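PDB 7BOP: alpha-1,2-mannosyltransferase (Ktr4), putative, which is a putative fungal glycosyltransferase of the GT-A clan, modelled here with bound guanosine-5'-diphosphate and manganese. Local coordinates for residues Gly43-Glu46 against Gly47-Arg51; Tyr128-Val131 against Pro132-His135. All coordinates share one frame; numbering follows the deposited sequence.

Contact 1 (Gly43-Glu46 against Gly47-Arg51)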
ATOM      1  N   GLY A  43       3.606   1.192 -21.687  1.00 40.34           N
ATOM      2  CA  GLY A  43       4.272   2.481 -21.792  1.00 41.53           C
ATOM      3  C   GLY A  43       3.824   3.417 -20.693  1.00 40.85           C
ATOM      4  O   GLY A  43       3.320   2.989 -19.650  1.00 40.29           O
ATOM      5  N   GLU A  44       3.995   4.706 -20.952  1.00 39.67           N
ATOM      6  CA  GLU A  44       3.714   5.741 -19.967  1.00 39.70           C
ATOM      7  C   GLU A  44       2.259   6.136 -20.022  1.00 38.54           C
ATOM      8  O   GLU A  44       1.609   5.937 -21.034  1.00 37.39           O
ATOM      9  CB  GLU A  44       4.579   6.971 -20.243  1.00 39.23           C
ATOM     10  CG  GLU A  44       6.050   6.674 -20.083  1.00 40.19           C
ATOM     11  CD  GLU A  44       6.945   7.832 -20.472  1.00 40.02           C
ATOM     12  OE1 GLU A  44       6.651   8.528 -21.463  1.00 38.14           O
ATOM     13  OE2 GLU A  44       7.960   8.032 -19.782  1.00 37.64           O
ATOM     14  N   PRO A  45       1.744   6.728 -18.938  1.00 40.01           N
ATOM     15  CA  PRO A  45       0.378   7.244 -19.010  1.00 40.51           C
ATOM     16  C   PRO A  45       0.243   8.393 -20.009  1.00 43.25           C
ATOM     17  O   PRO A  45       1.245   8.974 -20.429  1.00 41.88           O
ATOM     18  CB  PRO A  45       0.093   7.722 -17.584  1.00 41.58           C
ATOM     19  CG  PRO A  45       1.407   7.787 -16.891  1.00 40.75           C
ATOM     20  CD  PRO A  45       2.335   6.859 -17.593  1.00 40.13           C
ATOM     21  N   GLU A  46      -0.993   8.704 -20.386  1.00 44.39           N
ATOM     22  CA  GLU A  46      -1.255   9.775 -21.344  1.00 46.74           C
ATOM     23  C   GLU A  46      -1.243  11.121 -20.638  1.00 42.44           C
ATOM     24  O   GLU A  46      -1.283  11.190 -19.412  1.00 41.91           O
ATOM     25  CB  GLU A  46      -2.595   9.551 -22.049  1.00 51.13           C
ATOM     26  CG  GLU A  46      -2.643   8.262 -22.854  1.00 58.49           C
ATOM     27  CD  GLU A  46      -3.742   8.243 -23.909  1.00 68.51           C
ATOM     28  OE1 GLU A  46      -4.747   8.979 -23.759  1.00 72.73           O
ATOM     29  OE2 GLU A  46      -3.599   7.482 -24.896  1.00 76.50           O
ATOM     30  N   GLY A  47      -1.207  12.186 -21.431  1.00 41.57           N
ATOM     31  CA  GLY A  47      -1.226  13.552 -20.920  1.00 39.40           C
ATOM     32  C   GLY A  47       0.175  14.076 -20.663  1.00 39.40           C
ATOM     33  O   GLY A  47       1.180  13.431 -20.996  1.00 38.08           O
ATOM     34  N   HIS A  48       0.241  15.259 -20.071  1.00 37.34           N
ATOM     35  CA  HIS A  48       1.514  15.912 -19.815  1.00 38.53           C
ATOM     36  C   HIS A  48       2.262  15.188 -18.682  1.00 36.93           C
ATOM     37  O   HIS A  48       1.664  14.834 -17.658  1.00 35.84           O
ATOM     38  CB  HIS A  48       1.297  17.388 -19.465  1.00 39.30           C
ATOM     39  CG  HIS A  48       2.553  18.092 -19.077  1.00 40.94           C
ATOM     40  ND1 HIS A  48       3.519  18.441 -19.996  1.00 42.84           N
ATOM     41  CD2 HIS A  48       3.029  18.466 -17.868  1.00 41.82           C
ATOM     42  CE1 HIS A  48       4.524  19.028 -19.372  1.00 42.22           C
ATOM     43  NE2 HIS A  48       4.252  19.055 -18.081  1.00 42.85           N
ATOM     44  N   LEU A  49       3.557  14.953 -18.888  1.00 33.26           N
ATOM     45  CA  LEU A  49       4.407  14.327 -17.880  1.00 33.88           C
ATOM     46  C   LEU A  49       5.585  15.251 -17.601  1.00 34.54           C
ATOM     47  O   LEU A  49       6.145  15.839 -18.519  1.00 34.74           O
ATOM     48  CB  LEU A  49       4.901  12.964 -18.367  1.00 33.83           C
ATOM     49  CG  LEU A  49       3.810  11.921 -18.660  1.00 34.60           C
ATOM     50  CD1 LEU A  49       4.392  10.674 -19.314  1.00 35.19           C
ATOM     51  CD2 LEU A  49       3.041  11.570 -17.394  1.00 34.99           C
ATOM     52  N   TRP A  50       5.952  15.363 -16.334  1.00 34.87           N
ATOM     53  CA  TRP A  50       7.083  16.183 -15.915  1.00 34.01           C
ATOM     54  C   TRP A  50       8.359  15.360 -16.002  1.00 34.78           C
ATOM     55  O   TRP A  50       8.483  14.337 -15.319  1.00 35.04           O
ATOM     56  CB  TRP A  50       6.846  16.707 -14.502  1.00 34.52           C
ATOM     57  CG  TRP A  50       5.713  17.661 -14.460  1.00 34.87           C
ATOM     58  CD1 TRP A  50       4.398  17.377 -14.219  1.00 36.16           C
ATOM     59  CD2 TRP A  50       5.780  19.062 -14.726  1.00 36.87           C
ATOM     60  NE1 TRP A  50       3.643  18.528 -14.287  1.00 35.46           N
ATOM     61  CE2 TRP A  50       4.468  19.575 -14.608  1.00 37.52           C
ATOM     62  CE3 TRP A  50       6.826  19.937 -15.049  1.00 39.17           C
ATOM     63  CZ2 TRP A  50       4.170  20.935 -14.807  1.00 40.14           C
ATOM     64  CZ3 TRP A  50       6.536  21.292 -15.242  1.00 40.73           C
ATOM     65  CH2 TRP A  50       5.218  21.777 -15.117  1.00 40.76           C
ATOM     66  N   ARG A  51       9.291  15.807 -16.856  1.00 35.20           N
ATOM     67  CA  ARG A  51      10.561  15.120 -17.127  1.00 36.25           C
ATOM     68  C   ARG A  51      11.735  15.735 -16.374  1.00 35.60           C
ATOM     69  O   ARG A  51      11.780  16.946 -16.173  1.00 34.95           O
ATOM     70  CB  ARG A  51      10.913  15.206 -18.616  1.00 38.14           C
ATOM     71  CG  ARG A  51       9.817  14.800 -19.586  1.00 39.90           C
ATOM     72  CD  ARG A  51       9.568  13.323 -19.491  1.00 40.10           C
ATOM     73  NE  ARG A  51       8.614  12.853 -20.492  1.00 40.09           N
ATOM     74  CZ  ARG A  51       8.211  11.589 -20.588  1.00 40.13           C
ATOM     75  NH1 ARG A  51       8.677  10.674 -19.735  1.00 36.84           N
ATOM     76  NH2 ARG A  51       7.340  11.239 -21.533  1.00 39.20           N
TER
HETATM   77  O   HOH W   1       2.075  11.139 -21.994  1.00 41.20           O
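Glu44 and Arg51 close a loop that bends sharply around Gly47, within the long connection between strands 30-31 and 69-74 of this GT-A glycosyltransferase. Gly47, with a positive phi of 90°, lies in the bend, and a water donates to both Pro45 O and Gly47 O across it. The side chain of Glu44 reaches across the bend. Its CB rests 3.8 Å from Leu49 CD1, and the extended chain beyond CG carries the carboxylate out to meet Arg51 coming from the opposite direction. There the guanidinium takes it end-on: Arg51 NH2 donates to Glu44 OE1 at 2.8 Å, and Arg51 NH1 to Glu44 OE2. Glu44 OE1 also lies 3.8 Å from Leu49 CD1. Both oxygens are met on the syn side and both bonds are nearly straight, yet the two planes are tilted 28° apart. Alongside, Leu49 crosses Pro45 at about a right angle, and both side chains lie against Tyr205 and Phe210, so the ion pair sits beside an apolar patch. Arg51 NH1 also bonds to Asp204 O, tying the bridge to the neighbouring loop. Over one face of the guanidinium, 4.2 Å above its plane, stands Leu49 CB.

Contact 2 (Tyr128-Val131 against Pro132-His135)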
ATOM      1  N   TYR A 128      14.818  11.601   9.690  1.00 40.85           N
ATOM      2  CA  TYR A 128      14.782  10.466  10.607  1.00 41.86           C
ATOM      3  C   TYR A 128      13.842  10.811  11.740  1.00 43.46           C
ATOM      4  O   TYR A 128      14.144  11.683  12.549  1.00 46.16           O
ATOM      5  CB  TYR A 128      16.196  10.161  11.105  1.00 41.93           C
ATOM      6  CG  TYR A 128      17.132   9.911   9.952  1.00 40.72           C
ATOM      7  CD1 TYR A 128      17.196   8.654   9.342  1.00 39.40           C
ATOM      8  CD2 TYR A 128      17.914  10.944   9.424  1.00 40.07           C
ATOM      9  CE1 TYR A 128      18.027   8.429   8.253  1.00 39.12           C
ATOM     10  CE2 TYR A 128      18.749  10.729   8.335  1.00 39.53           C
ATOM     11  CZ  TYR A 128      18.807   9.470   7.752  1.00 39.17           C
ATOM     12  OH  TYR A 128      19.636   9.246   6.683  1.00 39.03           O
ATOM     13  N   GLU A 129      12.680  10.160  11.760  1.00 40.23           N
ATOM     14  CA  GLU A 129      11.593  10.526  12.661  1.00 39.69           C
ATOM     15  C   GLU A 129      11.230   9.369  13.569  1.00 40.48           C
ATOM     16  O   GLU A 129      11.325   8.193  13.180  1.00 39.58           O
ATOM     17  CB  GLU A 129      10.353  10.930  11.868  1.00 40.13           C
ATOM     18  CG  GLU A 129      10.557  12.105  10.934  1.00 41.37           C
ATOM     19  CD  GLU A 129      10.790  13.418  11.652  1.00 43.18           C
ATOM     20  OE1 GLU A 129      10.353  13.582  12.805  1.00 43.47           O
ATOM     21  OE2 GLU A 129      11.388  14.306  11.026  1.00 46.46           O
ATOM     22  N   GLN A 130      10.810   9.705  14.783  1.00 39.22           N
ATOM     23  CA  GLN A 130      10.319   8.715  15.716  1.00 40.21           C
ATOM     24  C   GLN A 130       8.813   8.820  15.777  1.00 38.49           C
ATOM     25  O   GLN A 130       8.264   9.924  15.765  1.00 38.67           O
ATOM     26  CB  GLN A 130      10.921   8.910  17.103  1.00 41.83           C
ATOM     27  CG  GLN A 130      10.764   7.682  17.983  1.00 45.24           C
ATOM     28  CD  GLN A 130      11.475   7.810  19.317  1.00 48.35           C
ATOM     29  OE1 GLN A 130      11.914   8.891  19.688  1.00 50.11           O
ATOM     30  NE2 GLN A 130      11.583   6.700  20.045  1.00 48.68           N
ATOM     31  N   VAL A 131       8.146   7.674  15.849  1.00 38.00           N
ATOM     32  CA  VAL A 131       6.696   7.650  16.010  1.00 37.88           C
ATOM     33  C   VAL A 131       6.376   7.999  17.467  1.00 38.75           C
ATOM     34  O   VAL A 131       6.916   7.371  18.355  1.00 38.10           O
ATOM     35  CB  VAL A 131       6.112   6.258  15.680  1.00 37.52           C
ATOM     36  CG1 VAL A 131       4.611   6.231  15.952  1.00 37.60           C
ATOM     37  CG2 VAL A 131       6.409   5.894  14.224  1.00 37.74           C
ATOM     38  N   PRO A 132       5.496   8.990  17.715  1.00 42.06           N
ATOM     39  CA  PRO A 132       5.165   9.290  19.126  1.00 44.58           C
ATOM     40  C   PRO A 132       4.460   8.120  19.825  1.00 46.79           C
ATOM     41  O   PRO A 132       3.714   7.379  19.178  1.00 42.81           O
ATOM     42  CB  PRO A 132       4.229  10.509  19.043  1.00 44.54           C
ATOM     43  CG  PRO A 132       4.185  10.935  17.620  1.00 43.57           C
ATOM     44  CD  PRO A 132       4.789   9.863  16.763  1.00 42.91           C
ATOM     45  N   LYS A 133       4.688   7.977  21.130  1.00 48.55           N
ATOM     46  CA  LYS A 133       4.081   6.913  21.945  1.00 50.23           C
ATOM     47  C   LYS A 133       2.571   6.835  21.751  1.00 46.35           C
ATOM     48  O   LYS A 133       2.015   5.746  21.612  1.00 43.17           O
ATOM     49  CB  LYS A 133       4.381   7.100  23.449  1.00 56.81           C
ATOM     50  CG  LYS A 133       5.774   6.656  23.894  1.00 66.82           C
ATOM     51  CD  LYS A 133       6.793   7.800  23.922  1.00 74.20           C
ATOM     52  CE  LYS A 133       8.217   7.307  24.161  1.00 77.78           C
ATOM     53  NZ  LYS A 133       8.842   6.731  22.932  1.00 77.52           N
ATOM     54  N   GLU A 134       1.917   7.989  21.726  1.00 44.84           N
ATOM     55  CA  GLU A 134       0.461   8.051  21.523  1.00 49.91           C
ATOM     56  C   GLU A 134      -0.029   7.551  20.145  1.00 48.40           C
ATOM     57  O   GLU A 134      -1.210   7.247  19.989  1.00 49.60           O
ATOM     58  CB  GLU A 134      -0.085   9.467  21.813  1.00 53.67           C
ATOM     59  CG  GLU A 134       0.333  10.567  20.834  1.00 60.06           C
ATOM     60  CD  GLU A 134       1.509  11.427  21.301  1.00 65.51           C
ATOM     61  OE1 GLU A 134       2.400  10.920  22.037  1.00 64.56           O
ATOM     62  OE2 GLU A 134       1.545  12.619  20.901  1.00 68.99           O
ATOM     63  N   HIS A 135       0.866   7.493  19.155  1.00 44.85           N
ATOM     64  CA  HIS A 135       0.562   6.928  17.832  1.00 42.87           C
ATOM     65  C   HIS A 135       0.978   5.467  17.666  1.00 43.07           C
ATOM     66  O   HIS A 135       0.726   4.885  16.612  1.00 45.52           O
ATOM     67  CB  HIS A 135       1.254   7.744  16.735  1.00 41.44           C
ATOM     68  CG  HIS A 135       0.713   9.125  16.570  1.00 41.33           C
ATOM     69  ND1 HIS A 135       1.313  10.060  15.755  1.00 41.89           N
ATOM     70  CD2 HIS A 135      -0.368   9.734  17.112  1.00 43.17           C
ATOM     71  CE1 HIS A 135       0.619  11.182  15.794  1.00 42.66           C
ATOM     72  NE2 HIS A 135      -0.402  11.013  16.614  1.00 44.38           N
TER
HETATM   73  O   HOH W   2       7.521   5.363  20.068  1.00 46.83           O
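Val131 and Pro132 form the joint at which a strand gives way to a short helix. Up to Gln130 the chain runs extended, as the last part of strand 126-130; Val131 and Pro132 keep extended backbone angles, and only at Lys133, with a psi of -43°, does the chain begin to coil. The first turn is pinned by one backbone bond, His135 N to Pro132 O at 2.9 Å, in a helix that is otherwise weakly bonded.

The side chain of Val131 packs against the turn that follows. Because CG1 stands anti to the backbone N (chi1 176°), it lies beside the carbonyl carbon, which brings it up against Pro132: Val131 CG1 is 3.7 Å from Pro132 CD and 3.5 Å from Pro132 O. The same methyl, Val131 CG1, reaches His135 CB, 3.8 Å away. His135 touches with CB alone, for its ring leads away; elsewhere the His135 side chain touches Met177 of helix 165-177, the helix whose Trp173 packs on Val131.

Polar groups gather around the joint too. A water donates to Val131 O at 2.7 Å and weakly accepts from Lys133 NZ, whose chain, bent at chi2 and chi4, curls back toward the strand. Lys133 NZ thereby comes within 4.0 Å of Gln130 NE2, with no bond between the two nitrogens; the Gln130 amide instead donates to Asp107 O.

Strand 126-130 runs parallel to 102-106, which in turn pairs in parallel with 69-74, and Val131 still bonds through its backbone to Asn106. Asn106, Asp107 and Trp136 belong to the guanosine-5'-diphosphate pocket, and the side chain of Val131 lies about 6 Å from the nucleotide, so this strand-to-helix turn borders the nucleotide site at the ends of parallel strands, as expected of the Rossmann-like half of a GT-A fold.

In the fold
Both contacts are short-range turns near the surface of one chain, yet they differ in chemistry and setting. Contact 1 lies in a loop without regular structure, has no buried residue, and relies on paired charges; its apolar side leans on helix 207-213 and the loop before it. Contact 2 joins a sheet strand to a helix, contains one buried residue, Val131, and depends on apolar packing with a single water at its polar edge. No element is shared: the centres of contact 1 and contact 2 lie about 36 Å apart, and the nearest atoms of contact 1 and contact 2 about 25 Å apart. Contact 2 alone borders the nucleotide pocket, whereas the Arg51 side chain of contact 1 approaches a bound sodium ion to about 8 Å.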